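Side-chain contacts in peptidase M28 (Shewanella amazonensis SB2B, PDB 3IIB), which probably hydrolyses dipeptides or the ends of short peptides as a zinc-dependent metallopeptidase, and is likely to act as a homodimer: residues Val48-Ala51 with Ile52-Gln56; Asp114-Gln117 with Asp118-Ala122; Ala206-Ile209 with Asn210-Lys214; Ala424-Ala427 with Trp428-Asn432. One frame throughout, in Å; residues are numbered along the deposited sequence.

Contact 1 (Val48-Ala51 with Ile52-Gln56)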
# COMPACT_ATOMS: atom_id res chain seq x y z
N VAL A 48 4.35 27.48 3.26
CA VAL A 48 4.87 28.60 4.04
C VAL A 48 3.72 29.53 4.49
O VAL A 48 3.67 29.94 5.67
CB VAL A 48 6.00 29.36 3.24
CG1 VAL A 48 6.27 30.74 3.84
CG2 VAL A 48 7.25 28.47 3.13
N ASP A 49 2.81 29.87 3.57
CA ASP A 49 1.74 30.79 3.87
C ASP A 49 0.83 30.13 4.92
O ASP A 49 0.39 30.77 5.88
CB ASP A 49 0.99 31.19 2.61
CG ASP A 49 1.79 32.14 1.73
OD1 ASP A 49 2.76 32.72 2.24
OD2 ASP A 49 1.46 32.27 0.54
N TRP A 50 0.64 28.82 4.78
CA TRP A 50 -0.21 28.08 5.73
C TRP A 50 0.39 28.16 7.13
O TRP A 50 -0.33 28.36 8.10
CB TRP A 50 -0.39 26.63 5.28
CG TRP A 50 -0.94 25.74 6.38
CD1 TRP A 50 -2.25 25.45 6.60
CD2 TRP A 50 -0.19 25.07 7.39
NE1 TRP A 50 -2.37 24.64 7.70
CE2 TRP A 50 -1.12 24.37 8.19
CE3 TRP A 50 1.19 24.95 7.67
CZ2 TRP A 50 -0.72 23.60 9.29
CZ3 TRP A 50 1.58 24.18 8.78
CH2 TRP A 50 0.62 23.51 9.57
N ALA A 51 1.70 27.99 7.21
CA ALA A 51 2.41 27.91 8.51
C ALA A 51 2.43 29.26 9.18
O ALA A 51 2.16 29.37 10.36
CB ALA A 51 3.83 27.36 8.28
N ILE A 52 2.68 30.31 8.41
CA ILE A 52 2.61 31.67 8.95
C ILE A 52 1.22 31.96 9.56
O ILE A 52 1.09 32.42 10.72
CB ILE A 52 3.02 32.71 7.84
CG1 ILE A 52 4.53 32.62 7.49
CG2 ILE A 52 2.75 34.11 8.31
CD1 ILE A 52 5.45 33.12 8.62
N ALA A 53 0.17 31.65 8.79
CA ALA A 53 -1.20 31.91 9.23
C ALA A 53 -1.49 31.07 10.47
O ALA A 53 -2.11 31.55 11.41
CB ALA A 53 -2.22 31.60 8.09
N LYS A 54 -1.03 29.82 10.46
CA LYS A 54 -1.33 28.92 11.56
C LYS A 54 -0.69 29.41 12.81
O LYS A 54 -1.31 29.43 13.88
CB LYS A 54 -0.89 27.49 11.22
CG LYS A 54 -1.22 26.45 12.30
CD LYS A 54 -2.73 26.25 12.44
CE LYS A 54 -3.40 25.74 11.16
NZ LYS A 54 -4.87 25.51 11.35
N LEU A 55 0.58 29.78 12.72
CA LEU A 55 1.30 30.22 13.91
C LEU A 55 0.73 31.52 14.43
O LEU A 55 0.59 31.69 15.64
CB LEU A 55 2.80 30.34 13.62
CG LEU A 55 3.42 28.97 13.29
CD1 LEU A 55 4.76 29.11 12.61
CD2 LEU A 55 3.51 28.07 14.52
N GLN A 56 0.37 32.44 13.53
CA GLN A 56 -0.30 33.66 13.96
C GLN A 56 -1.62 33.38 14.67
O GLN A 56 -1.95 34.01 15.69
CB GLN A 56 -0.54 34.59 12.77
CG GLN A 56 0.74 35.17 12.21
CD GLN A 56 0.54 35.89 10.90
OE1 GLN A 56 -0.42 35.63 10.17
NE2 GLN A 56 1.46 36.79 10.58

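Contact 2 (Asp114-Gln117 with Asp118-Ala122)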
# COMPACT_ATOMS: atom_id res chain seq x y z
N ASP A 114 23.81 -6.88 -5.02
CA ASP A 114 23.26 -6.99 -3.68
C ASP A 114 23.18 -5.64 -2.99
O ASP A 114 22.26 -5.40 -2.22
CB ASP A 114 24.11 -7.88 -2.78
CG ASP A 114 24.17 -9.33 -3.21
OD1 ASP A 114 23.31 -9.82 -3.95
OD2 ASP A 114 25.12 -9.99 -2.75
N THR A 115 24.15 -4.76 -3.24
CA THR A 115 24.31 -3.52 -2.49
C THR A 115 25.04 -2.51 -3.38
O THR A 115 25.64 -2.88 -4.39
CB THR A 115 25.18 -3.72 -1.23
OG1 THR A 115 26.52 -4.09 -1.64
CG2 THR A 115 24.60 -4.82 -0.31
N LEU A 116 24.96 -1.23 -3.00
CA LEU A 116 25.80 -0.17 -3.56
C LEU A 116 27.28 -0.56 -3.58
O LEU A 116 27.95 -0.37 -4.60
CB LEU A 116 25.61 1.14 -2.77
CG LEU A 116 26.56 2.29 -3.17
CD1 LEU A 116 26.31 2.81 -4.60
CD2 LEU A 116 26.45 3.43 -2.14
N GLN A 117 27.80 -1.12 -2.48
CA GLN A 117 29.21 -1.51 -2.44
C GLN A 117 29.57 -2.51 -3.54
O GLN A 117 30.60 -2.39 -4.19
CB GLN A 117 29.59 -2.09 -1.08
CG GLN A 117 31.11 -2.27 -0.88
CD GLN A 117 31.93 -0.98 -1.10
OE1 GLN A 117 32.63 -0.82 -2.11
NE2 GLN A 117 31.82 -0.04 -0.15
N ASP A 118 28.68 -3.48 -3.77
CA ASP A 118 28.88 -4.45 -4.84
C ASP A 118 28.91 -3.80 -6.21
O ASP A 118 29.74 -4.12 -7.05
CB ASP A 118 27.81 -5.54 -4.75
CG ASP A 118 28.00 -6.43 -3.54
OD1 ASP A 118 29.16 -6.85 -3.29
OD2 ASP A 118 27.02 -6.71 -2.83
N LEU A 119 28.03 -2.84 -6.41
CA LEU A 119 28.01 -2.06 -7.65
C LEU A 119 29.32 -1.28 -7.80
O LEU A 119 29.92 -1.27 -8.88
CB LEU A 119 26.82 -1.11 -7.63
CG LEU A 119 26.74 -0.11 -8.76
CD1 LEU A 119 26.82 -0.80 -10.16
CD2 LEU A 119 25.44 0.72 -8.59
N GLN A 120 29.75 -0.65 -6.71
CA GLN A 120 31.01 0.12 -6.71
C GLN A 120 32.23 -0.77 -7.02
O GLN A 120 33.20 -0.30 -7.62
CB GLN A 120 31.20 0.85 -5.38
CG GLN A 120 30.28 2.05 -5.20
CD GLN A 120 30.25 2.61 -3.78
OE1 GLN A 120 30.34 1.86 -2.80
NE2 GLN A 120 30.09 3.94 -3.68
N ASN A 121 32.17 -2.04 -6.61
CA ASN A 121 33.20 -3.03 -6.92
C ASN A 121 33.16 -3.62 -8.33
O ASN A 121 34.09 -4.32 -8.71
CB ASN A 121 33.11 -4.21 -5.95
CG ASN A 121 33.41 -3.83 -4.51
OD1 ASN A 121 33.98 -2.78 -4.24
ND2 ASN A 121 33.03 -4.70 -3.59
N ALA A 122 32.12 -3.35 -9.11
CA ALA A 122 32.02 -3.92 -10.45
C ALA A 122 33.16 -3.43 -11.33
O ALA A 122 33.76 -2.40 -11.06
CB ALA A 122 30.65 -3.58 -11.09
O HOH W 1 27.17 -8.81 -1.04

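Contact 3 (Ala206-Ile209 with Asn210-Lys214)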
# COMPACT_ATOMS: atom_id res chain seq x y z
N ALA A 206 10.77 -5.71 -7.02
CA ALA A 206 12.16 -6.14 -6.88
C ALA A 206 12.17 -7.66 -6.60
O ALA A 206 12.99 -8.39 -7.17
CB ALA A 206 12.82 -5.37 -5.75
N ASP A 207 11.19 -8.14 -5.79
CA ASP A 207 11.05 -9.58 -5.55
C ASP A 207 10.78 -10.29 -6.89
O ASP A 207 11.28 -11.38 -7.14
CB ASP A 207 9.89 -9.92 -4.62
CG ASP A 207 10.08 -9.42 -3.23
OD1 ASP A 207 11.24 -9.11 -2.85
OD2 ASP A 207 9.05 -9.30 -2.52
N LEU A 208 9.93 -9.69 -7.72
CA LEU A 208 9.56 -10.29 -9.00
C LEU A 208 10.77 -10.43 -9.92
O LEU A 208 10.97 -11.46 -10.58
CB LEU A 208 8.46 -9.48 -9.68
CG LEU A 208 8.04 -9.88 -11.10
CD1 LEU A 208 7.45 -11.29 -11.05
CD2 LEU A 208 7.01 -8.82 -11.61
N ILE A 209 11.58 -9.37 -9.98
CA ILE A 209 12.73 -9.36 -10.84
C ILE A 209 13.67 -10.48 -10.33
O ILE A 209 14.22 -11.24 -11.12
CB ILE A 209 13.43 -8.01 -10.83
CG1 ILE A 209 12.60 -6.98 -11.59
CG2 ILE A 209 14.82 -8.14 -11.50
CD1 ILE A 209 13.25 -5.55 -11.69
N ASN A 210 13.83 -10.57 -9.02
CA ASN A 210 14.68 -11.60 -8.43
C ASN A 210 14.22 -13.01 -8.83
O ASN A 210 15.04 -13.86 -9.18
CB ASN A 210 14.70 -11.52 -6.90
CG ASN A 210 15.65 -10.44 -6.35
OD1 ASN A 210 16.58 -9.97 -7.02
ND2 ASN A 210 15.45 -10.11 -5.07
N ALA A 211 12.91 -13.27 -8.78
CA ALA A 211 12.33 -14.58 -9.14
C ALA A 211 12.63 -14.97 -10.59
O ALA A 211 12.85 -16.14 -10.91
CB ALA A 211 10.81 -14.52 -8.92
N MSE A 212 12.64 -13.98 -11.48
CA MSE A 212 13.04 -14.23 -12.87
C MSE A 212 14.55 -14.51 -13.03
O MSE A 212 14.92 -15.39 -13.82
CB MSE A 212 12.64 -13.02 -13.72
CG MSE A 212 11.14 -12.96 -13.94
SE MSE A 212 10.62 -11.56 -15.14
CE MSE A 212 8.76 -11.38 -14.53
N LEU A 213 15.39 -13.74 -12.33
CA LEU A 213 16.83 -13.93 -12.32
C LEU A 213 17.18 -15.28 -11.75
O LEU A 213 18.12 -15.92 -12.22
CB LEU A 213 17.53 -12.83 -11.53
CG LEU A 213 17.44 -11.42 -12.16
CD1 LEU A 213 17.95 -10.39 -11.12
CD2 LEU A 213 18.21 -11.33 -13.48
N LYS A 214 16.43 -15.72 -10.74
CA LYS A 214 16.66 -17.04 -10.12
C LYS A 214 16.36 -18.17 -11.08
O LYS A 214 16.79 -19.30 -10.84
CB LYS A 214 15.83 -17.23 -8.83
CG LYS A 214 16.39 -16.55 -7.60
CD LYS A 214 15.71 -17.02 -6.32
O HOH W 2 13.31 -11.46 -3.35

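Contact 4 (Ala424-Ala427 with Trp428-Asn432)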
# COMPACT_ATOMS: atom_id res chain seq x y z
N ALA A 424 6.73 19.15 25.00
CA ALA A 424 6.28 20.23 25.87
C ALA A 424 7.09 20.19 27.17
O ALA A 424 7.56 21.24 27.65
CB ALA A 424 4.80 20.15 26.12
N GLN A 425 7.28 19.01 27.74
CA GLN A 425 8.10 18.84 28.92
C GLN A 425 9.55 19.28 28.62
O GLN A 425 10.17 20.01 29.39
CB GLN A 425 8.13 17.39 29.41
CG GLN A 425 6.78 16.90 29.92
CD GLN A 425 6.82 15.58 30.64
OE1 GLN A 425 7.68 14.75 30.36
NE2 GLN A 425 5.91 15.38 31.60
N PHE A 426 10.11 18.77 27.52
CA PHE A 426 11.47 19.13 27.14
C PHE A 426 11.63 20.64 27.00
O PHE A 426 12.60 21.22 27.54
CB PHE A 426 11.85 18.43 25.82
CG PHE A 426 13.22 18.79 25.31
CD1 PHE A 426 14.34 18.14 25.78
CD2 PHE A 426 13.38 19.73 24.29
CE1 PHE A 426 15.59 18.43 25.29
CE2 PHE A 426 14.65 20.04 23.82
CZ PHE A 426 15.74 19.40 24.31
N ALA A 427 10.77 21.27 26.22
CA ALA A 427 10.93 22.69 25.96
C ALA A 427 10.74 23.48 27.26
O ALA A 427 11.50 24.37 27.54
CB ALA A 427 9.98 23.19 24.87
N TRP A 428 9.78 23.09 28.10
CA TRP A 428 9.60 23.78 29.37
C TRP A 428 10.79 23.58 30.32
O TRP A 428 11.35 24.53 30.86
CB TRP A 428 8.29 23.40 30.05
CG TRP A 428 8.11 24.16 31.29
CD1 TRP A 428 8.32 23.74 32.57
CD2 TRP A 428 7.76 25.54 31.37
NE1 TRP A 428 8.11 24.78 33.46
CE2 TRP A 428 7.76 25.89 32.74
CE3 TRP A 428 7.46 26.51 30.42
CZ2 TRP A 428 7.46 27.17 33.17
CZ3 TRP A 428 7.19 27.80 30.86
CH2 TRP A 428 7.19 28.11 32.21
N VAL A 429 11.17 22.33 30.57
CA VAL A 429 12.29 22.07 31.45
C VAL A 429 13.57 22.76 30.95
O VAL A 429 14.26 23.44 31.73
CB VAL A 429 12.50 20.54 31.68
CG1 VAL A 429 13.77 20.30 32.45
CG2 VAL A 429 11.28 19.95 32.46
N MSE A 430 13.86 22.67 29.66
CA MSE A 430 15.05 23.30 29.16
C MSE A 430 15.00 24.83 29.18
O MSE A 430 16.03 25.47 29.44
CB MSE A 430 15.38 22.84 27.73
CG MSE A 430 15.72 21.38 27.60
SE MSE A 430 17.39 20.90 28.47
CE MSE A 430 16.69 20.39 29.87
N ALA A 431 13.82 25.41 28.94
CA ALA A 431 13.66 26.87 28.96
C ALA A 431 13.72 27.45 30.36
O ALA A 431 13.81 28.67 30.50
CB ALA A 431 12.33 27.31 28.27
N ASN A 432 13.71 26.58 31.37
CA ASN A 432 13.80 27.02 32.77
C ASN A 432 14.98 26.40 33.55
O ASN A 432 15.19 26.68 34.74
CB ASN A 432 12.47 26.77 33.44
CG ASN A 432 11.38 27.64 32.86
OD1 ASN A 432 11.34 28.82 33.14
ND2 ASN A 432 10.54 27.08 31.95

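Contact 1 (Val48-Ala51 with Ile52-Gln56)
Helix 42-57 lies along the long strands 62-84 and 220-242, and within it W50 and K54 meet one turn apart, a worked example of an i to i+4 pair of an aromatic and an aliphatic chain. The indole is set by CG standing opposite the backbone N (chi1 165°), a choice that carries the ring along the helix to the next turn. There the lysine's hydrocarbon part crosses it obliquely: CB of K54 sits 4.3 Å above the plane of the W50 ring, near the rim, and CE of K54 comes to 3.8 Å from NE1 of W50. Bends at chi2 and chi3 bring CE back over the NE1, CE2 and CZ2 part of the indole. S29 of helix 22-33 then takes a hydrogen bond from W50 NE1 and another from K54 NZ, so one hydroxyl ties both polar ends to the neighbouring helix. Replacing the tryptophan by an alanine would probably cost S29 one of these partners, open a gap against I26 and L30, and leave the hydrocarbon part of K54 without the ring it lies against. On the strand side, V48, A51, I52 and L55 all pack on V238, and A51 and W50 also touch L258, which follows the zinc ligand H257. V48 and I52 touch loosely, 4.5 Å between CG1 of V48 and CG1 of I52. The backbone bonds are regular, with I52 N to V48 O at 2.9 Å. Closer fitting is found at the next turn, where CG of L55 rests 3.2 Å from O of A51.

Contact 2 (Asp114-Gln117 with Asp118-Ala122)
T115 and D118 meet at the start of helix 116-120, in the beta-alpha-beta unit that runs from strand 106-113 to strand 131-134, and they illustrate how a threonine N-cap works. The OG1 of T115, held between its own backbone N and carbonyl carbon (chi1 65°), receives D118 N at 3.1 Å in a fairly straight bond of 162°. A weak link of 2.9 Å also joins T115 OG1 to D118 OD2.

The tight side lies one residue on. L116 and L119 pack on A160 of helix 145-163, and L119 also meets F113 of strand 106-113. Across L116 lies the Q120 chain, extended beyond CG, so that its amide carbon CD is 3.8 Å from CG of L116 and its NE2 is 4.0 Å from CD2 of L116. With an alanine in place of Q120, the leucine would probably lose this cover, and a gap would be likely to open beside A160.

The opposite character prevails at the helix start, where D114 is solvent-exposed and D118 partly so. Their carboxylates are turned 81° against each other, with OD2 of D114 3.8 Å from OD2 of D118. One water donates to both, lying 2.9 Å from D114 OD2 and 2.8 Å from D118 OD2, while R112 forms a salt bridge with D114 OD1. Two like charges are thus probably made tolerable by a shared water, an arginine and, for D118, the positive end of the helix dipole.

Contact 3 (Ala206-Ile209 with Asn210-Lys214)
L208 and M212, one turn apart on helix 203-213, meet aslant on the face that this helix of the mixed alpha/beta sheet region offers to the dimer interface. The selenomethionine has CG opposite its carbonyl carbon (chi1 -73°) and runs extended from there, bringing its terminal methyl against the leucine's branch: CE of M212 is 3.7 Å from CD1 of L208 and 3.8 Å from CG of L208. V32 of the second subunit packs on L208, A211 and M212, so this apolar pair is part of the surface where the two copies meet, while I82 of strand 62-84 touches L208 and M212 within the same chain.

I209 and L213 are oriented quite differently. They lie side by side and point the same way, touching at 3.9 Å between CG2 of I209 and CD1 of L213. I209 reaches on to F133, I170 and I82, strand residues of the sheet, whereas L213 meets V219.

A third, polar pairing joins D207 and N210, whose ends are bridged by water and otherwise held by two strands and a loop. D207 OD1 forms a salt bridge with R172; N210 OD1 accepts from R112 NE, and its ND2 donates to D135. With both amide atoms of N210 engaged, its rotation is probably fixed; D207 is held through OD1. The bridging water donates to D207 OD1 at 3.2 Å and accepts from N210 ND2 at 3.1 Å.

Contact 4 (Ala424-Ala427 with Trp428-Asn432)
W428, A427 and M430 give up the most surface in this buried turn of helix 413-432, and M430 does so chiefly against F426. The F426 ring, placed by chi1 of 177°, takes M430 CG over one face: the carbon stands 3.8 Å from the ring centroid, 14° off the normal, a CH-pi contact. The selenomethionine chain then bends, and its selenium continues past the face, lying 5.0 Å from the F426 centroid in an oblique Met-aromatic contact. M430 CG also rests 3.1 Å from F426 O, so the side chain is fitted closely to ring and backbone alike.

W428 sends its indole away from residues 424-427 and meets A424 O through backbone N, a hydrogen bond of 2.9 Å, and through CB at 3.3 Å. Within 428-432, its carbonyl oxygen takes a hydrogen bond of 2.9 Å from N432 ND2, at 154° and close to the amide plane. The same nitrogen stands 3.0 Å above the plane of the W428 ring, over its centre, while N432 OD1 accepts from the backbone of E292. A427 works through its carbonyl, receiving A431 N at 2.9 Å from A427 O.

Around this turn the faces are shared out. A427 and W428 meet I284 of helix 267-285; W428 also touches V9 and L13 of helix 3-19, with NE1 hydrogen-bonded to N6 OD1; and F426 and M430 close on I326 of strand 324-329.

Overall arrangement
Read from the N terminus, the four contacts follow in series: each joins neighbouring turns of one helix, or in contact 2 its capped start, so none closes a long loop and none nests in or crosses another. Contact 1 lies on helix 42-57, over strands 62-84 and 220-242. Contacts 2 and 3, across the chain's centre from contact 1, form a pair with centres 18 Å apart; R112 of strand 106-113 bonds to D114 in one and N210 in the other, and contact 3 also reaches the second subunit. Contact 4, nearer contact 1 at about 24 Å between centres, sits on helix 413-432 and ties helices 3-19 and 267-285 to strand 324-329.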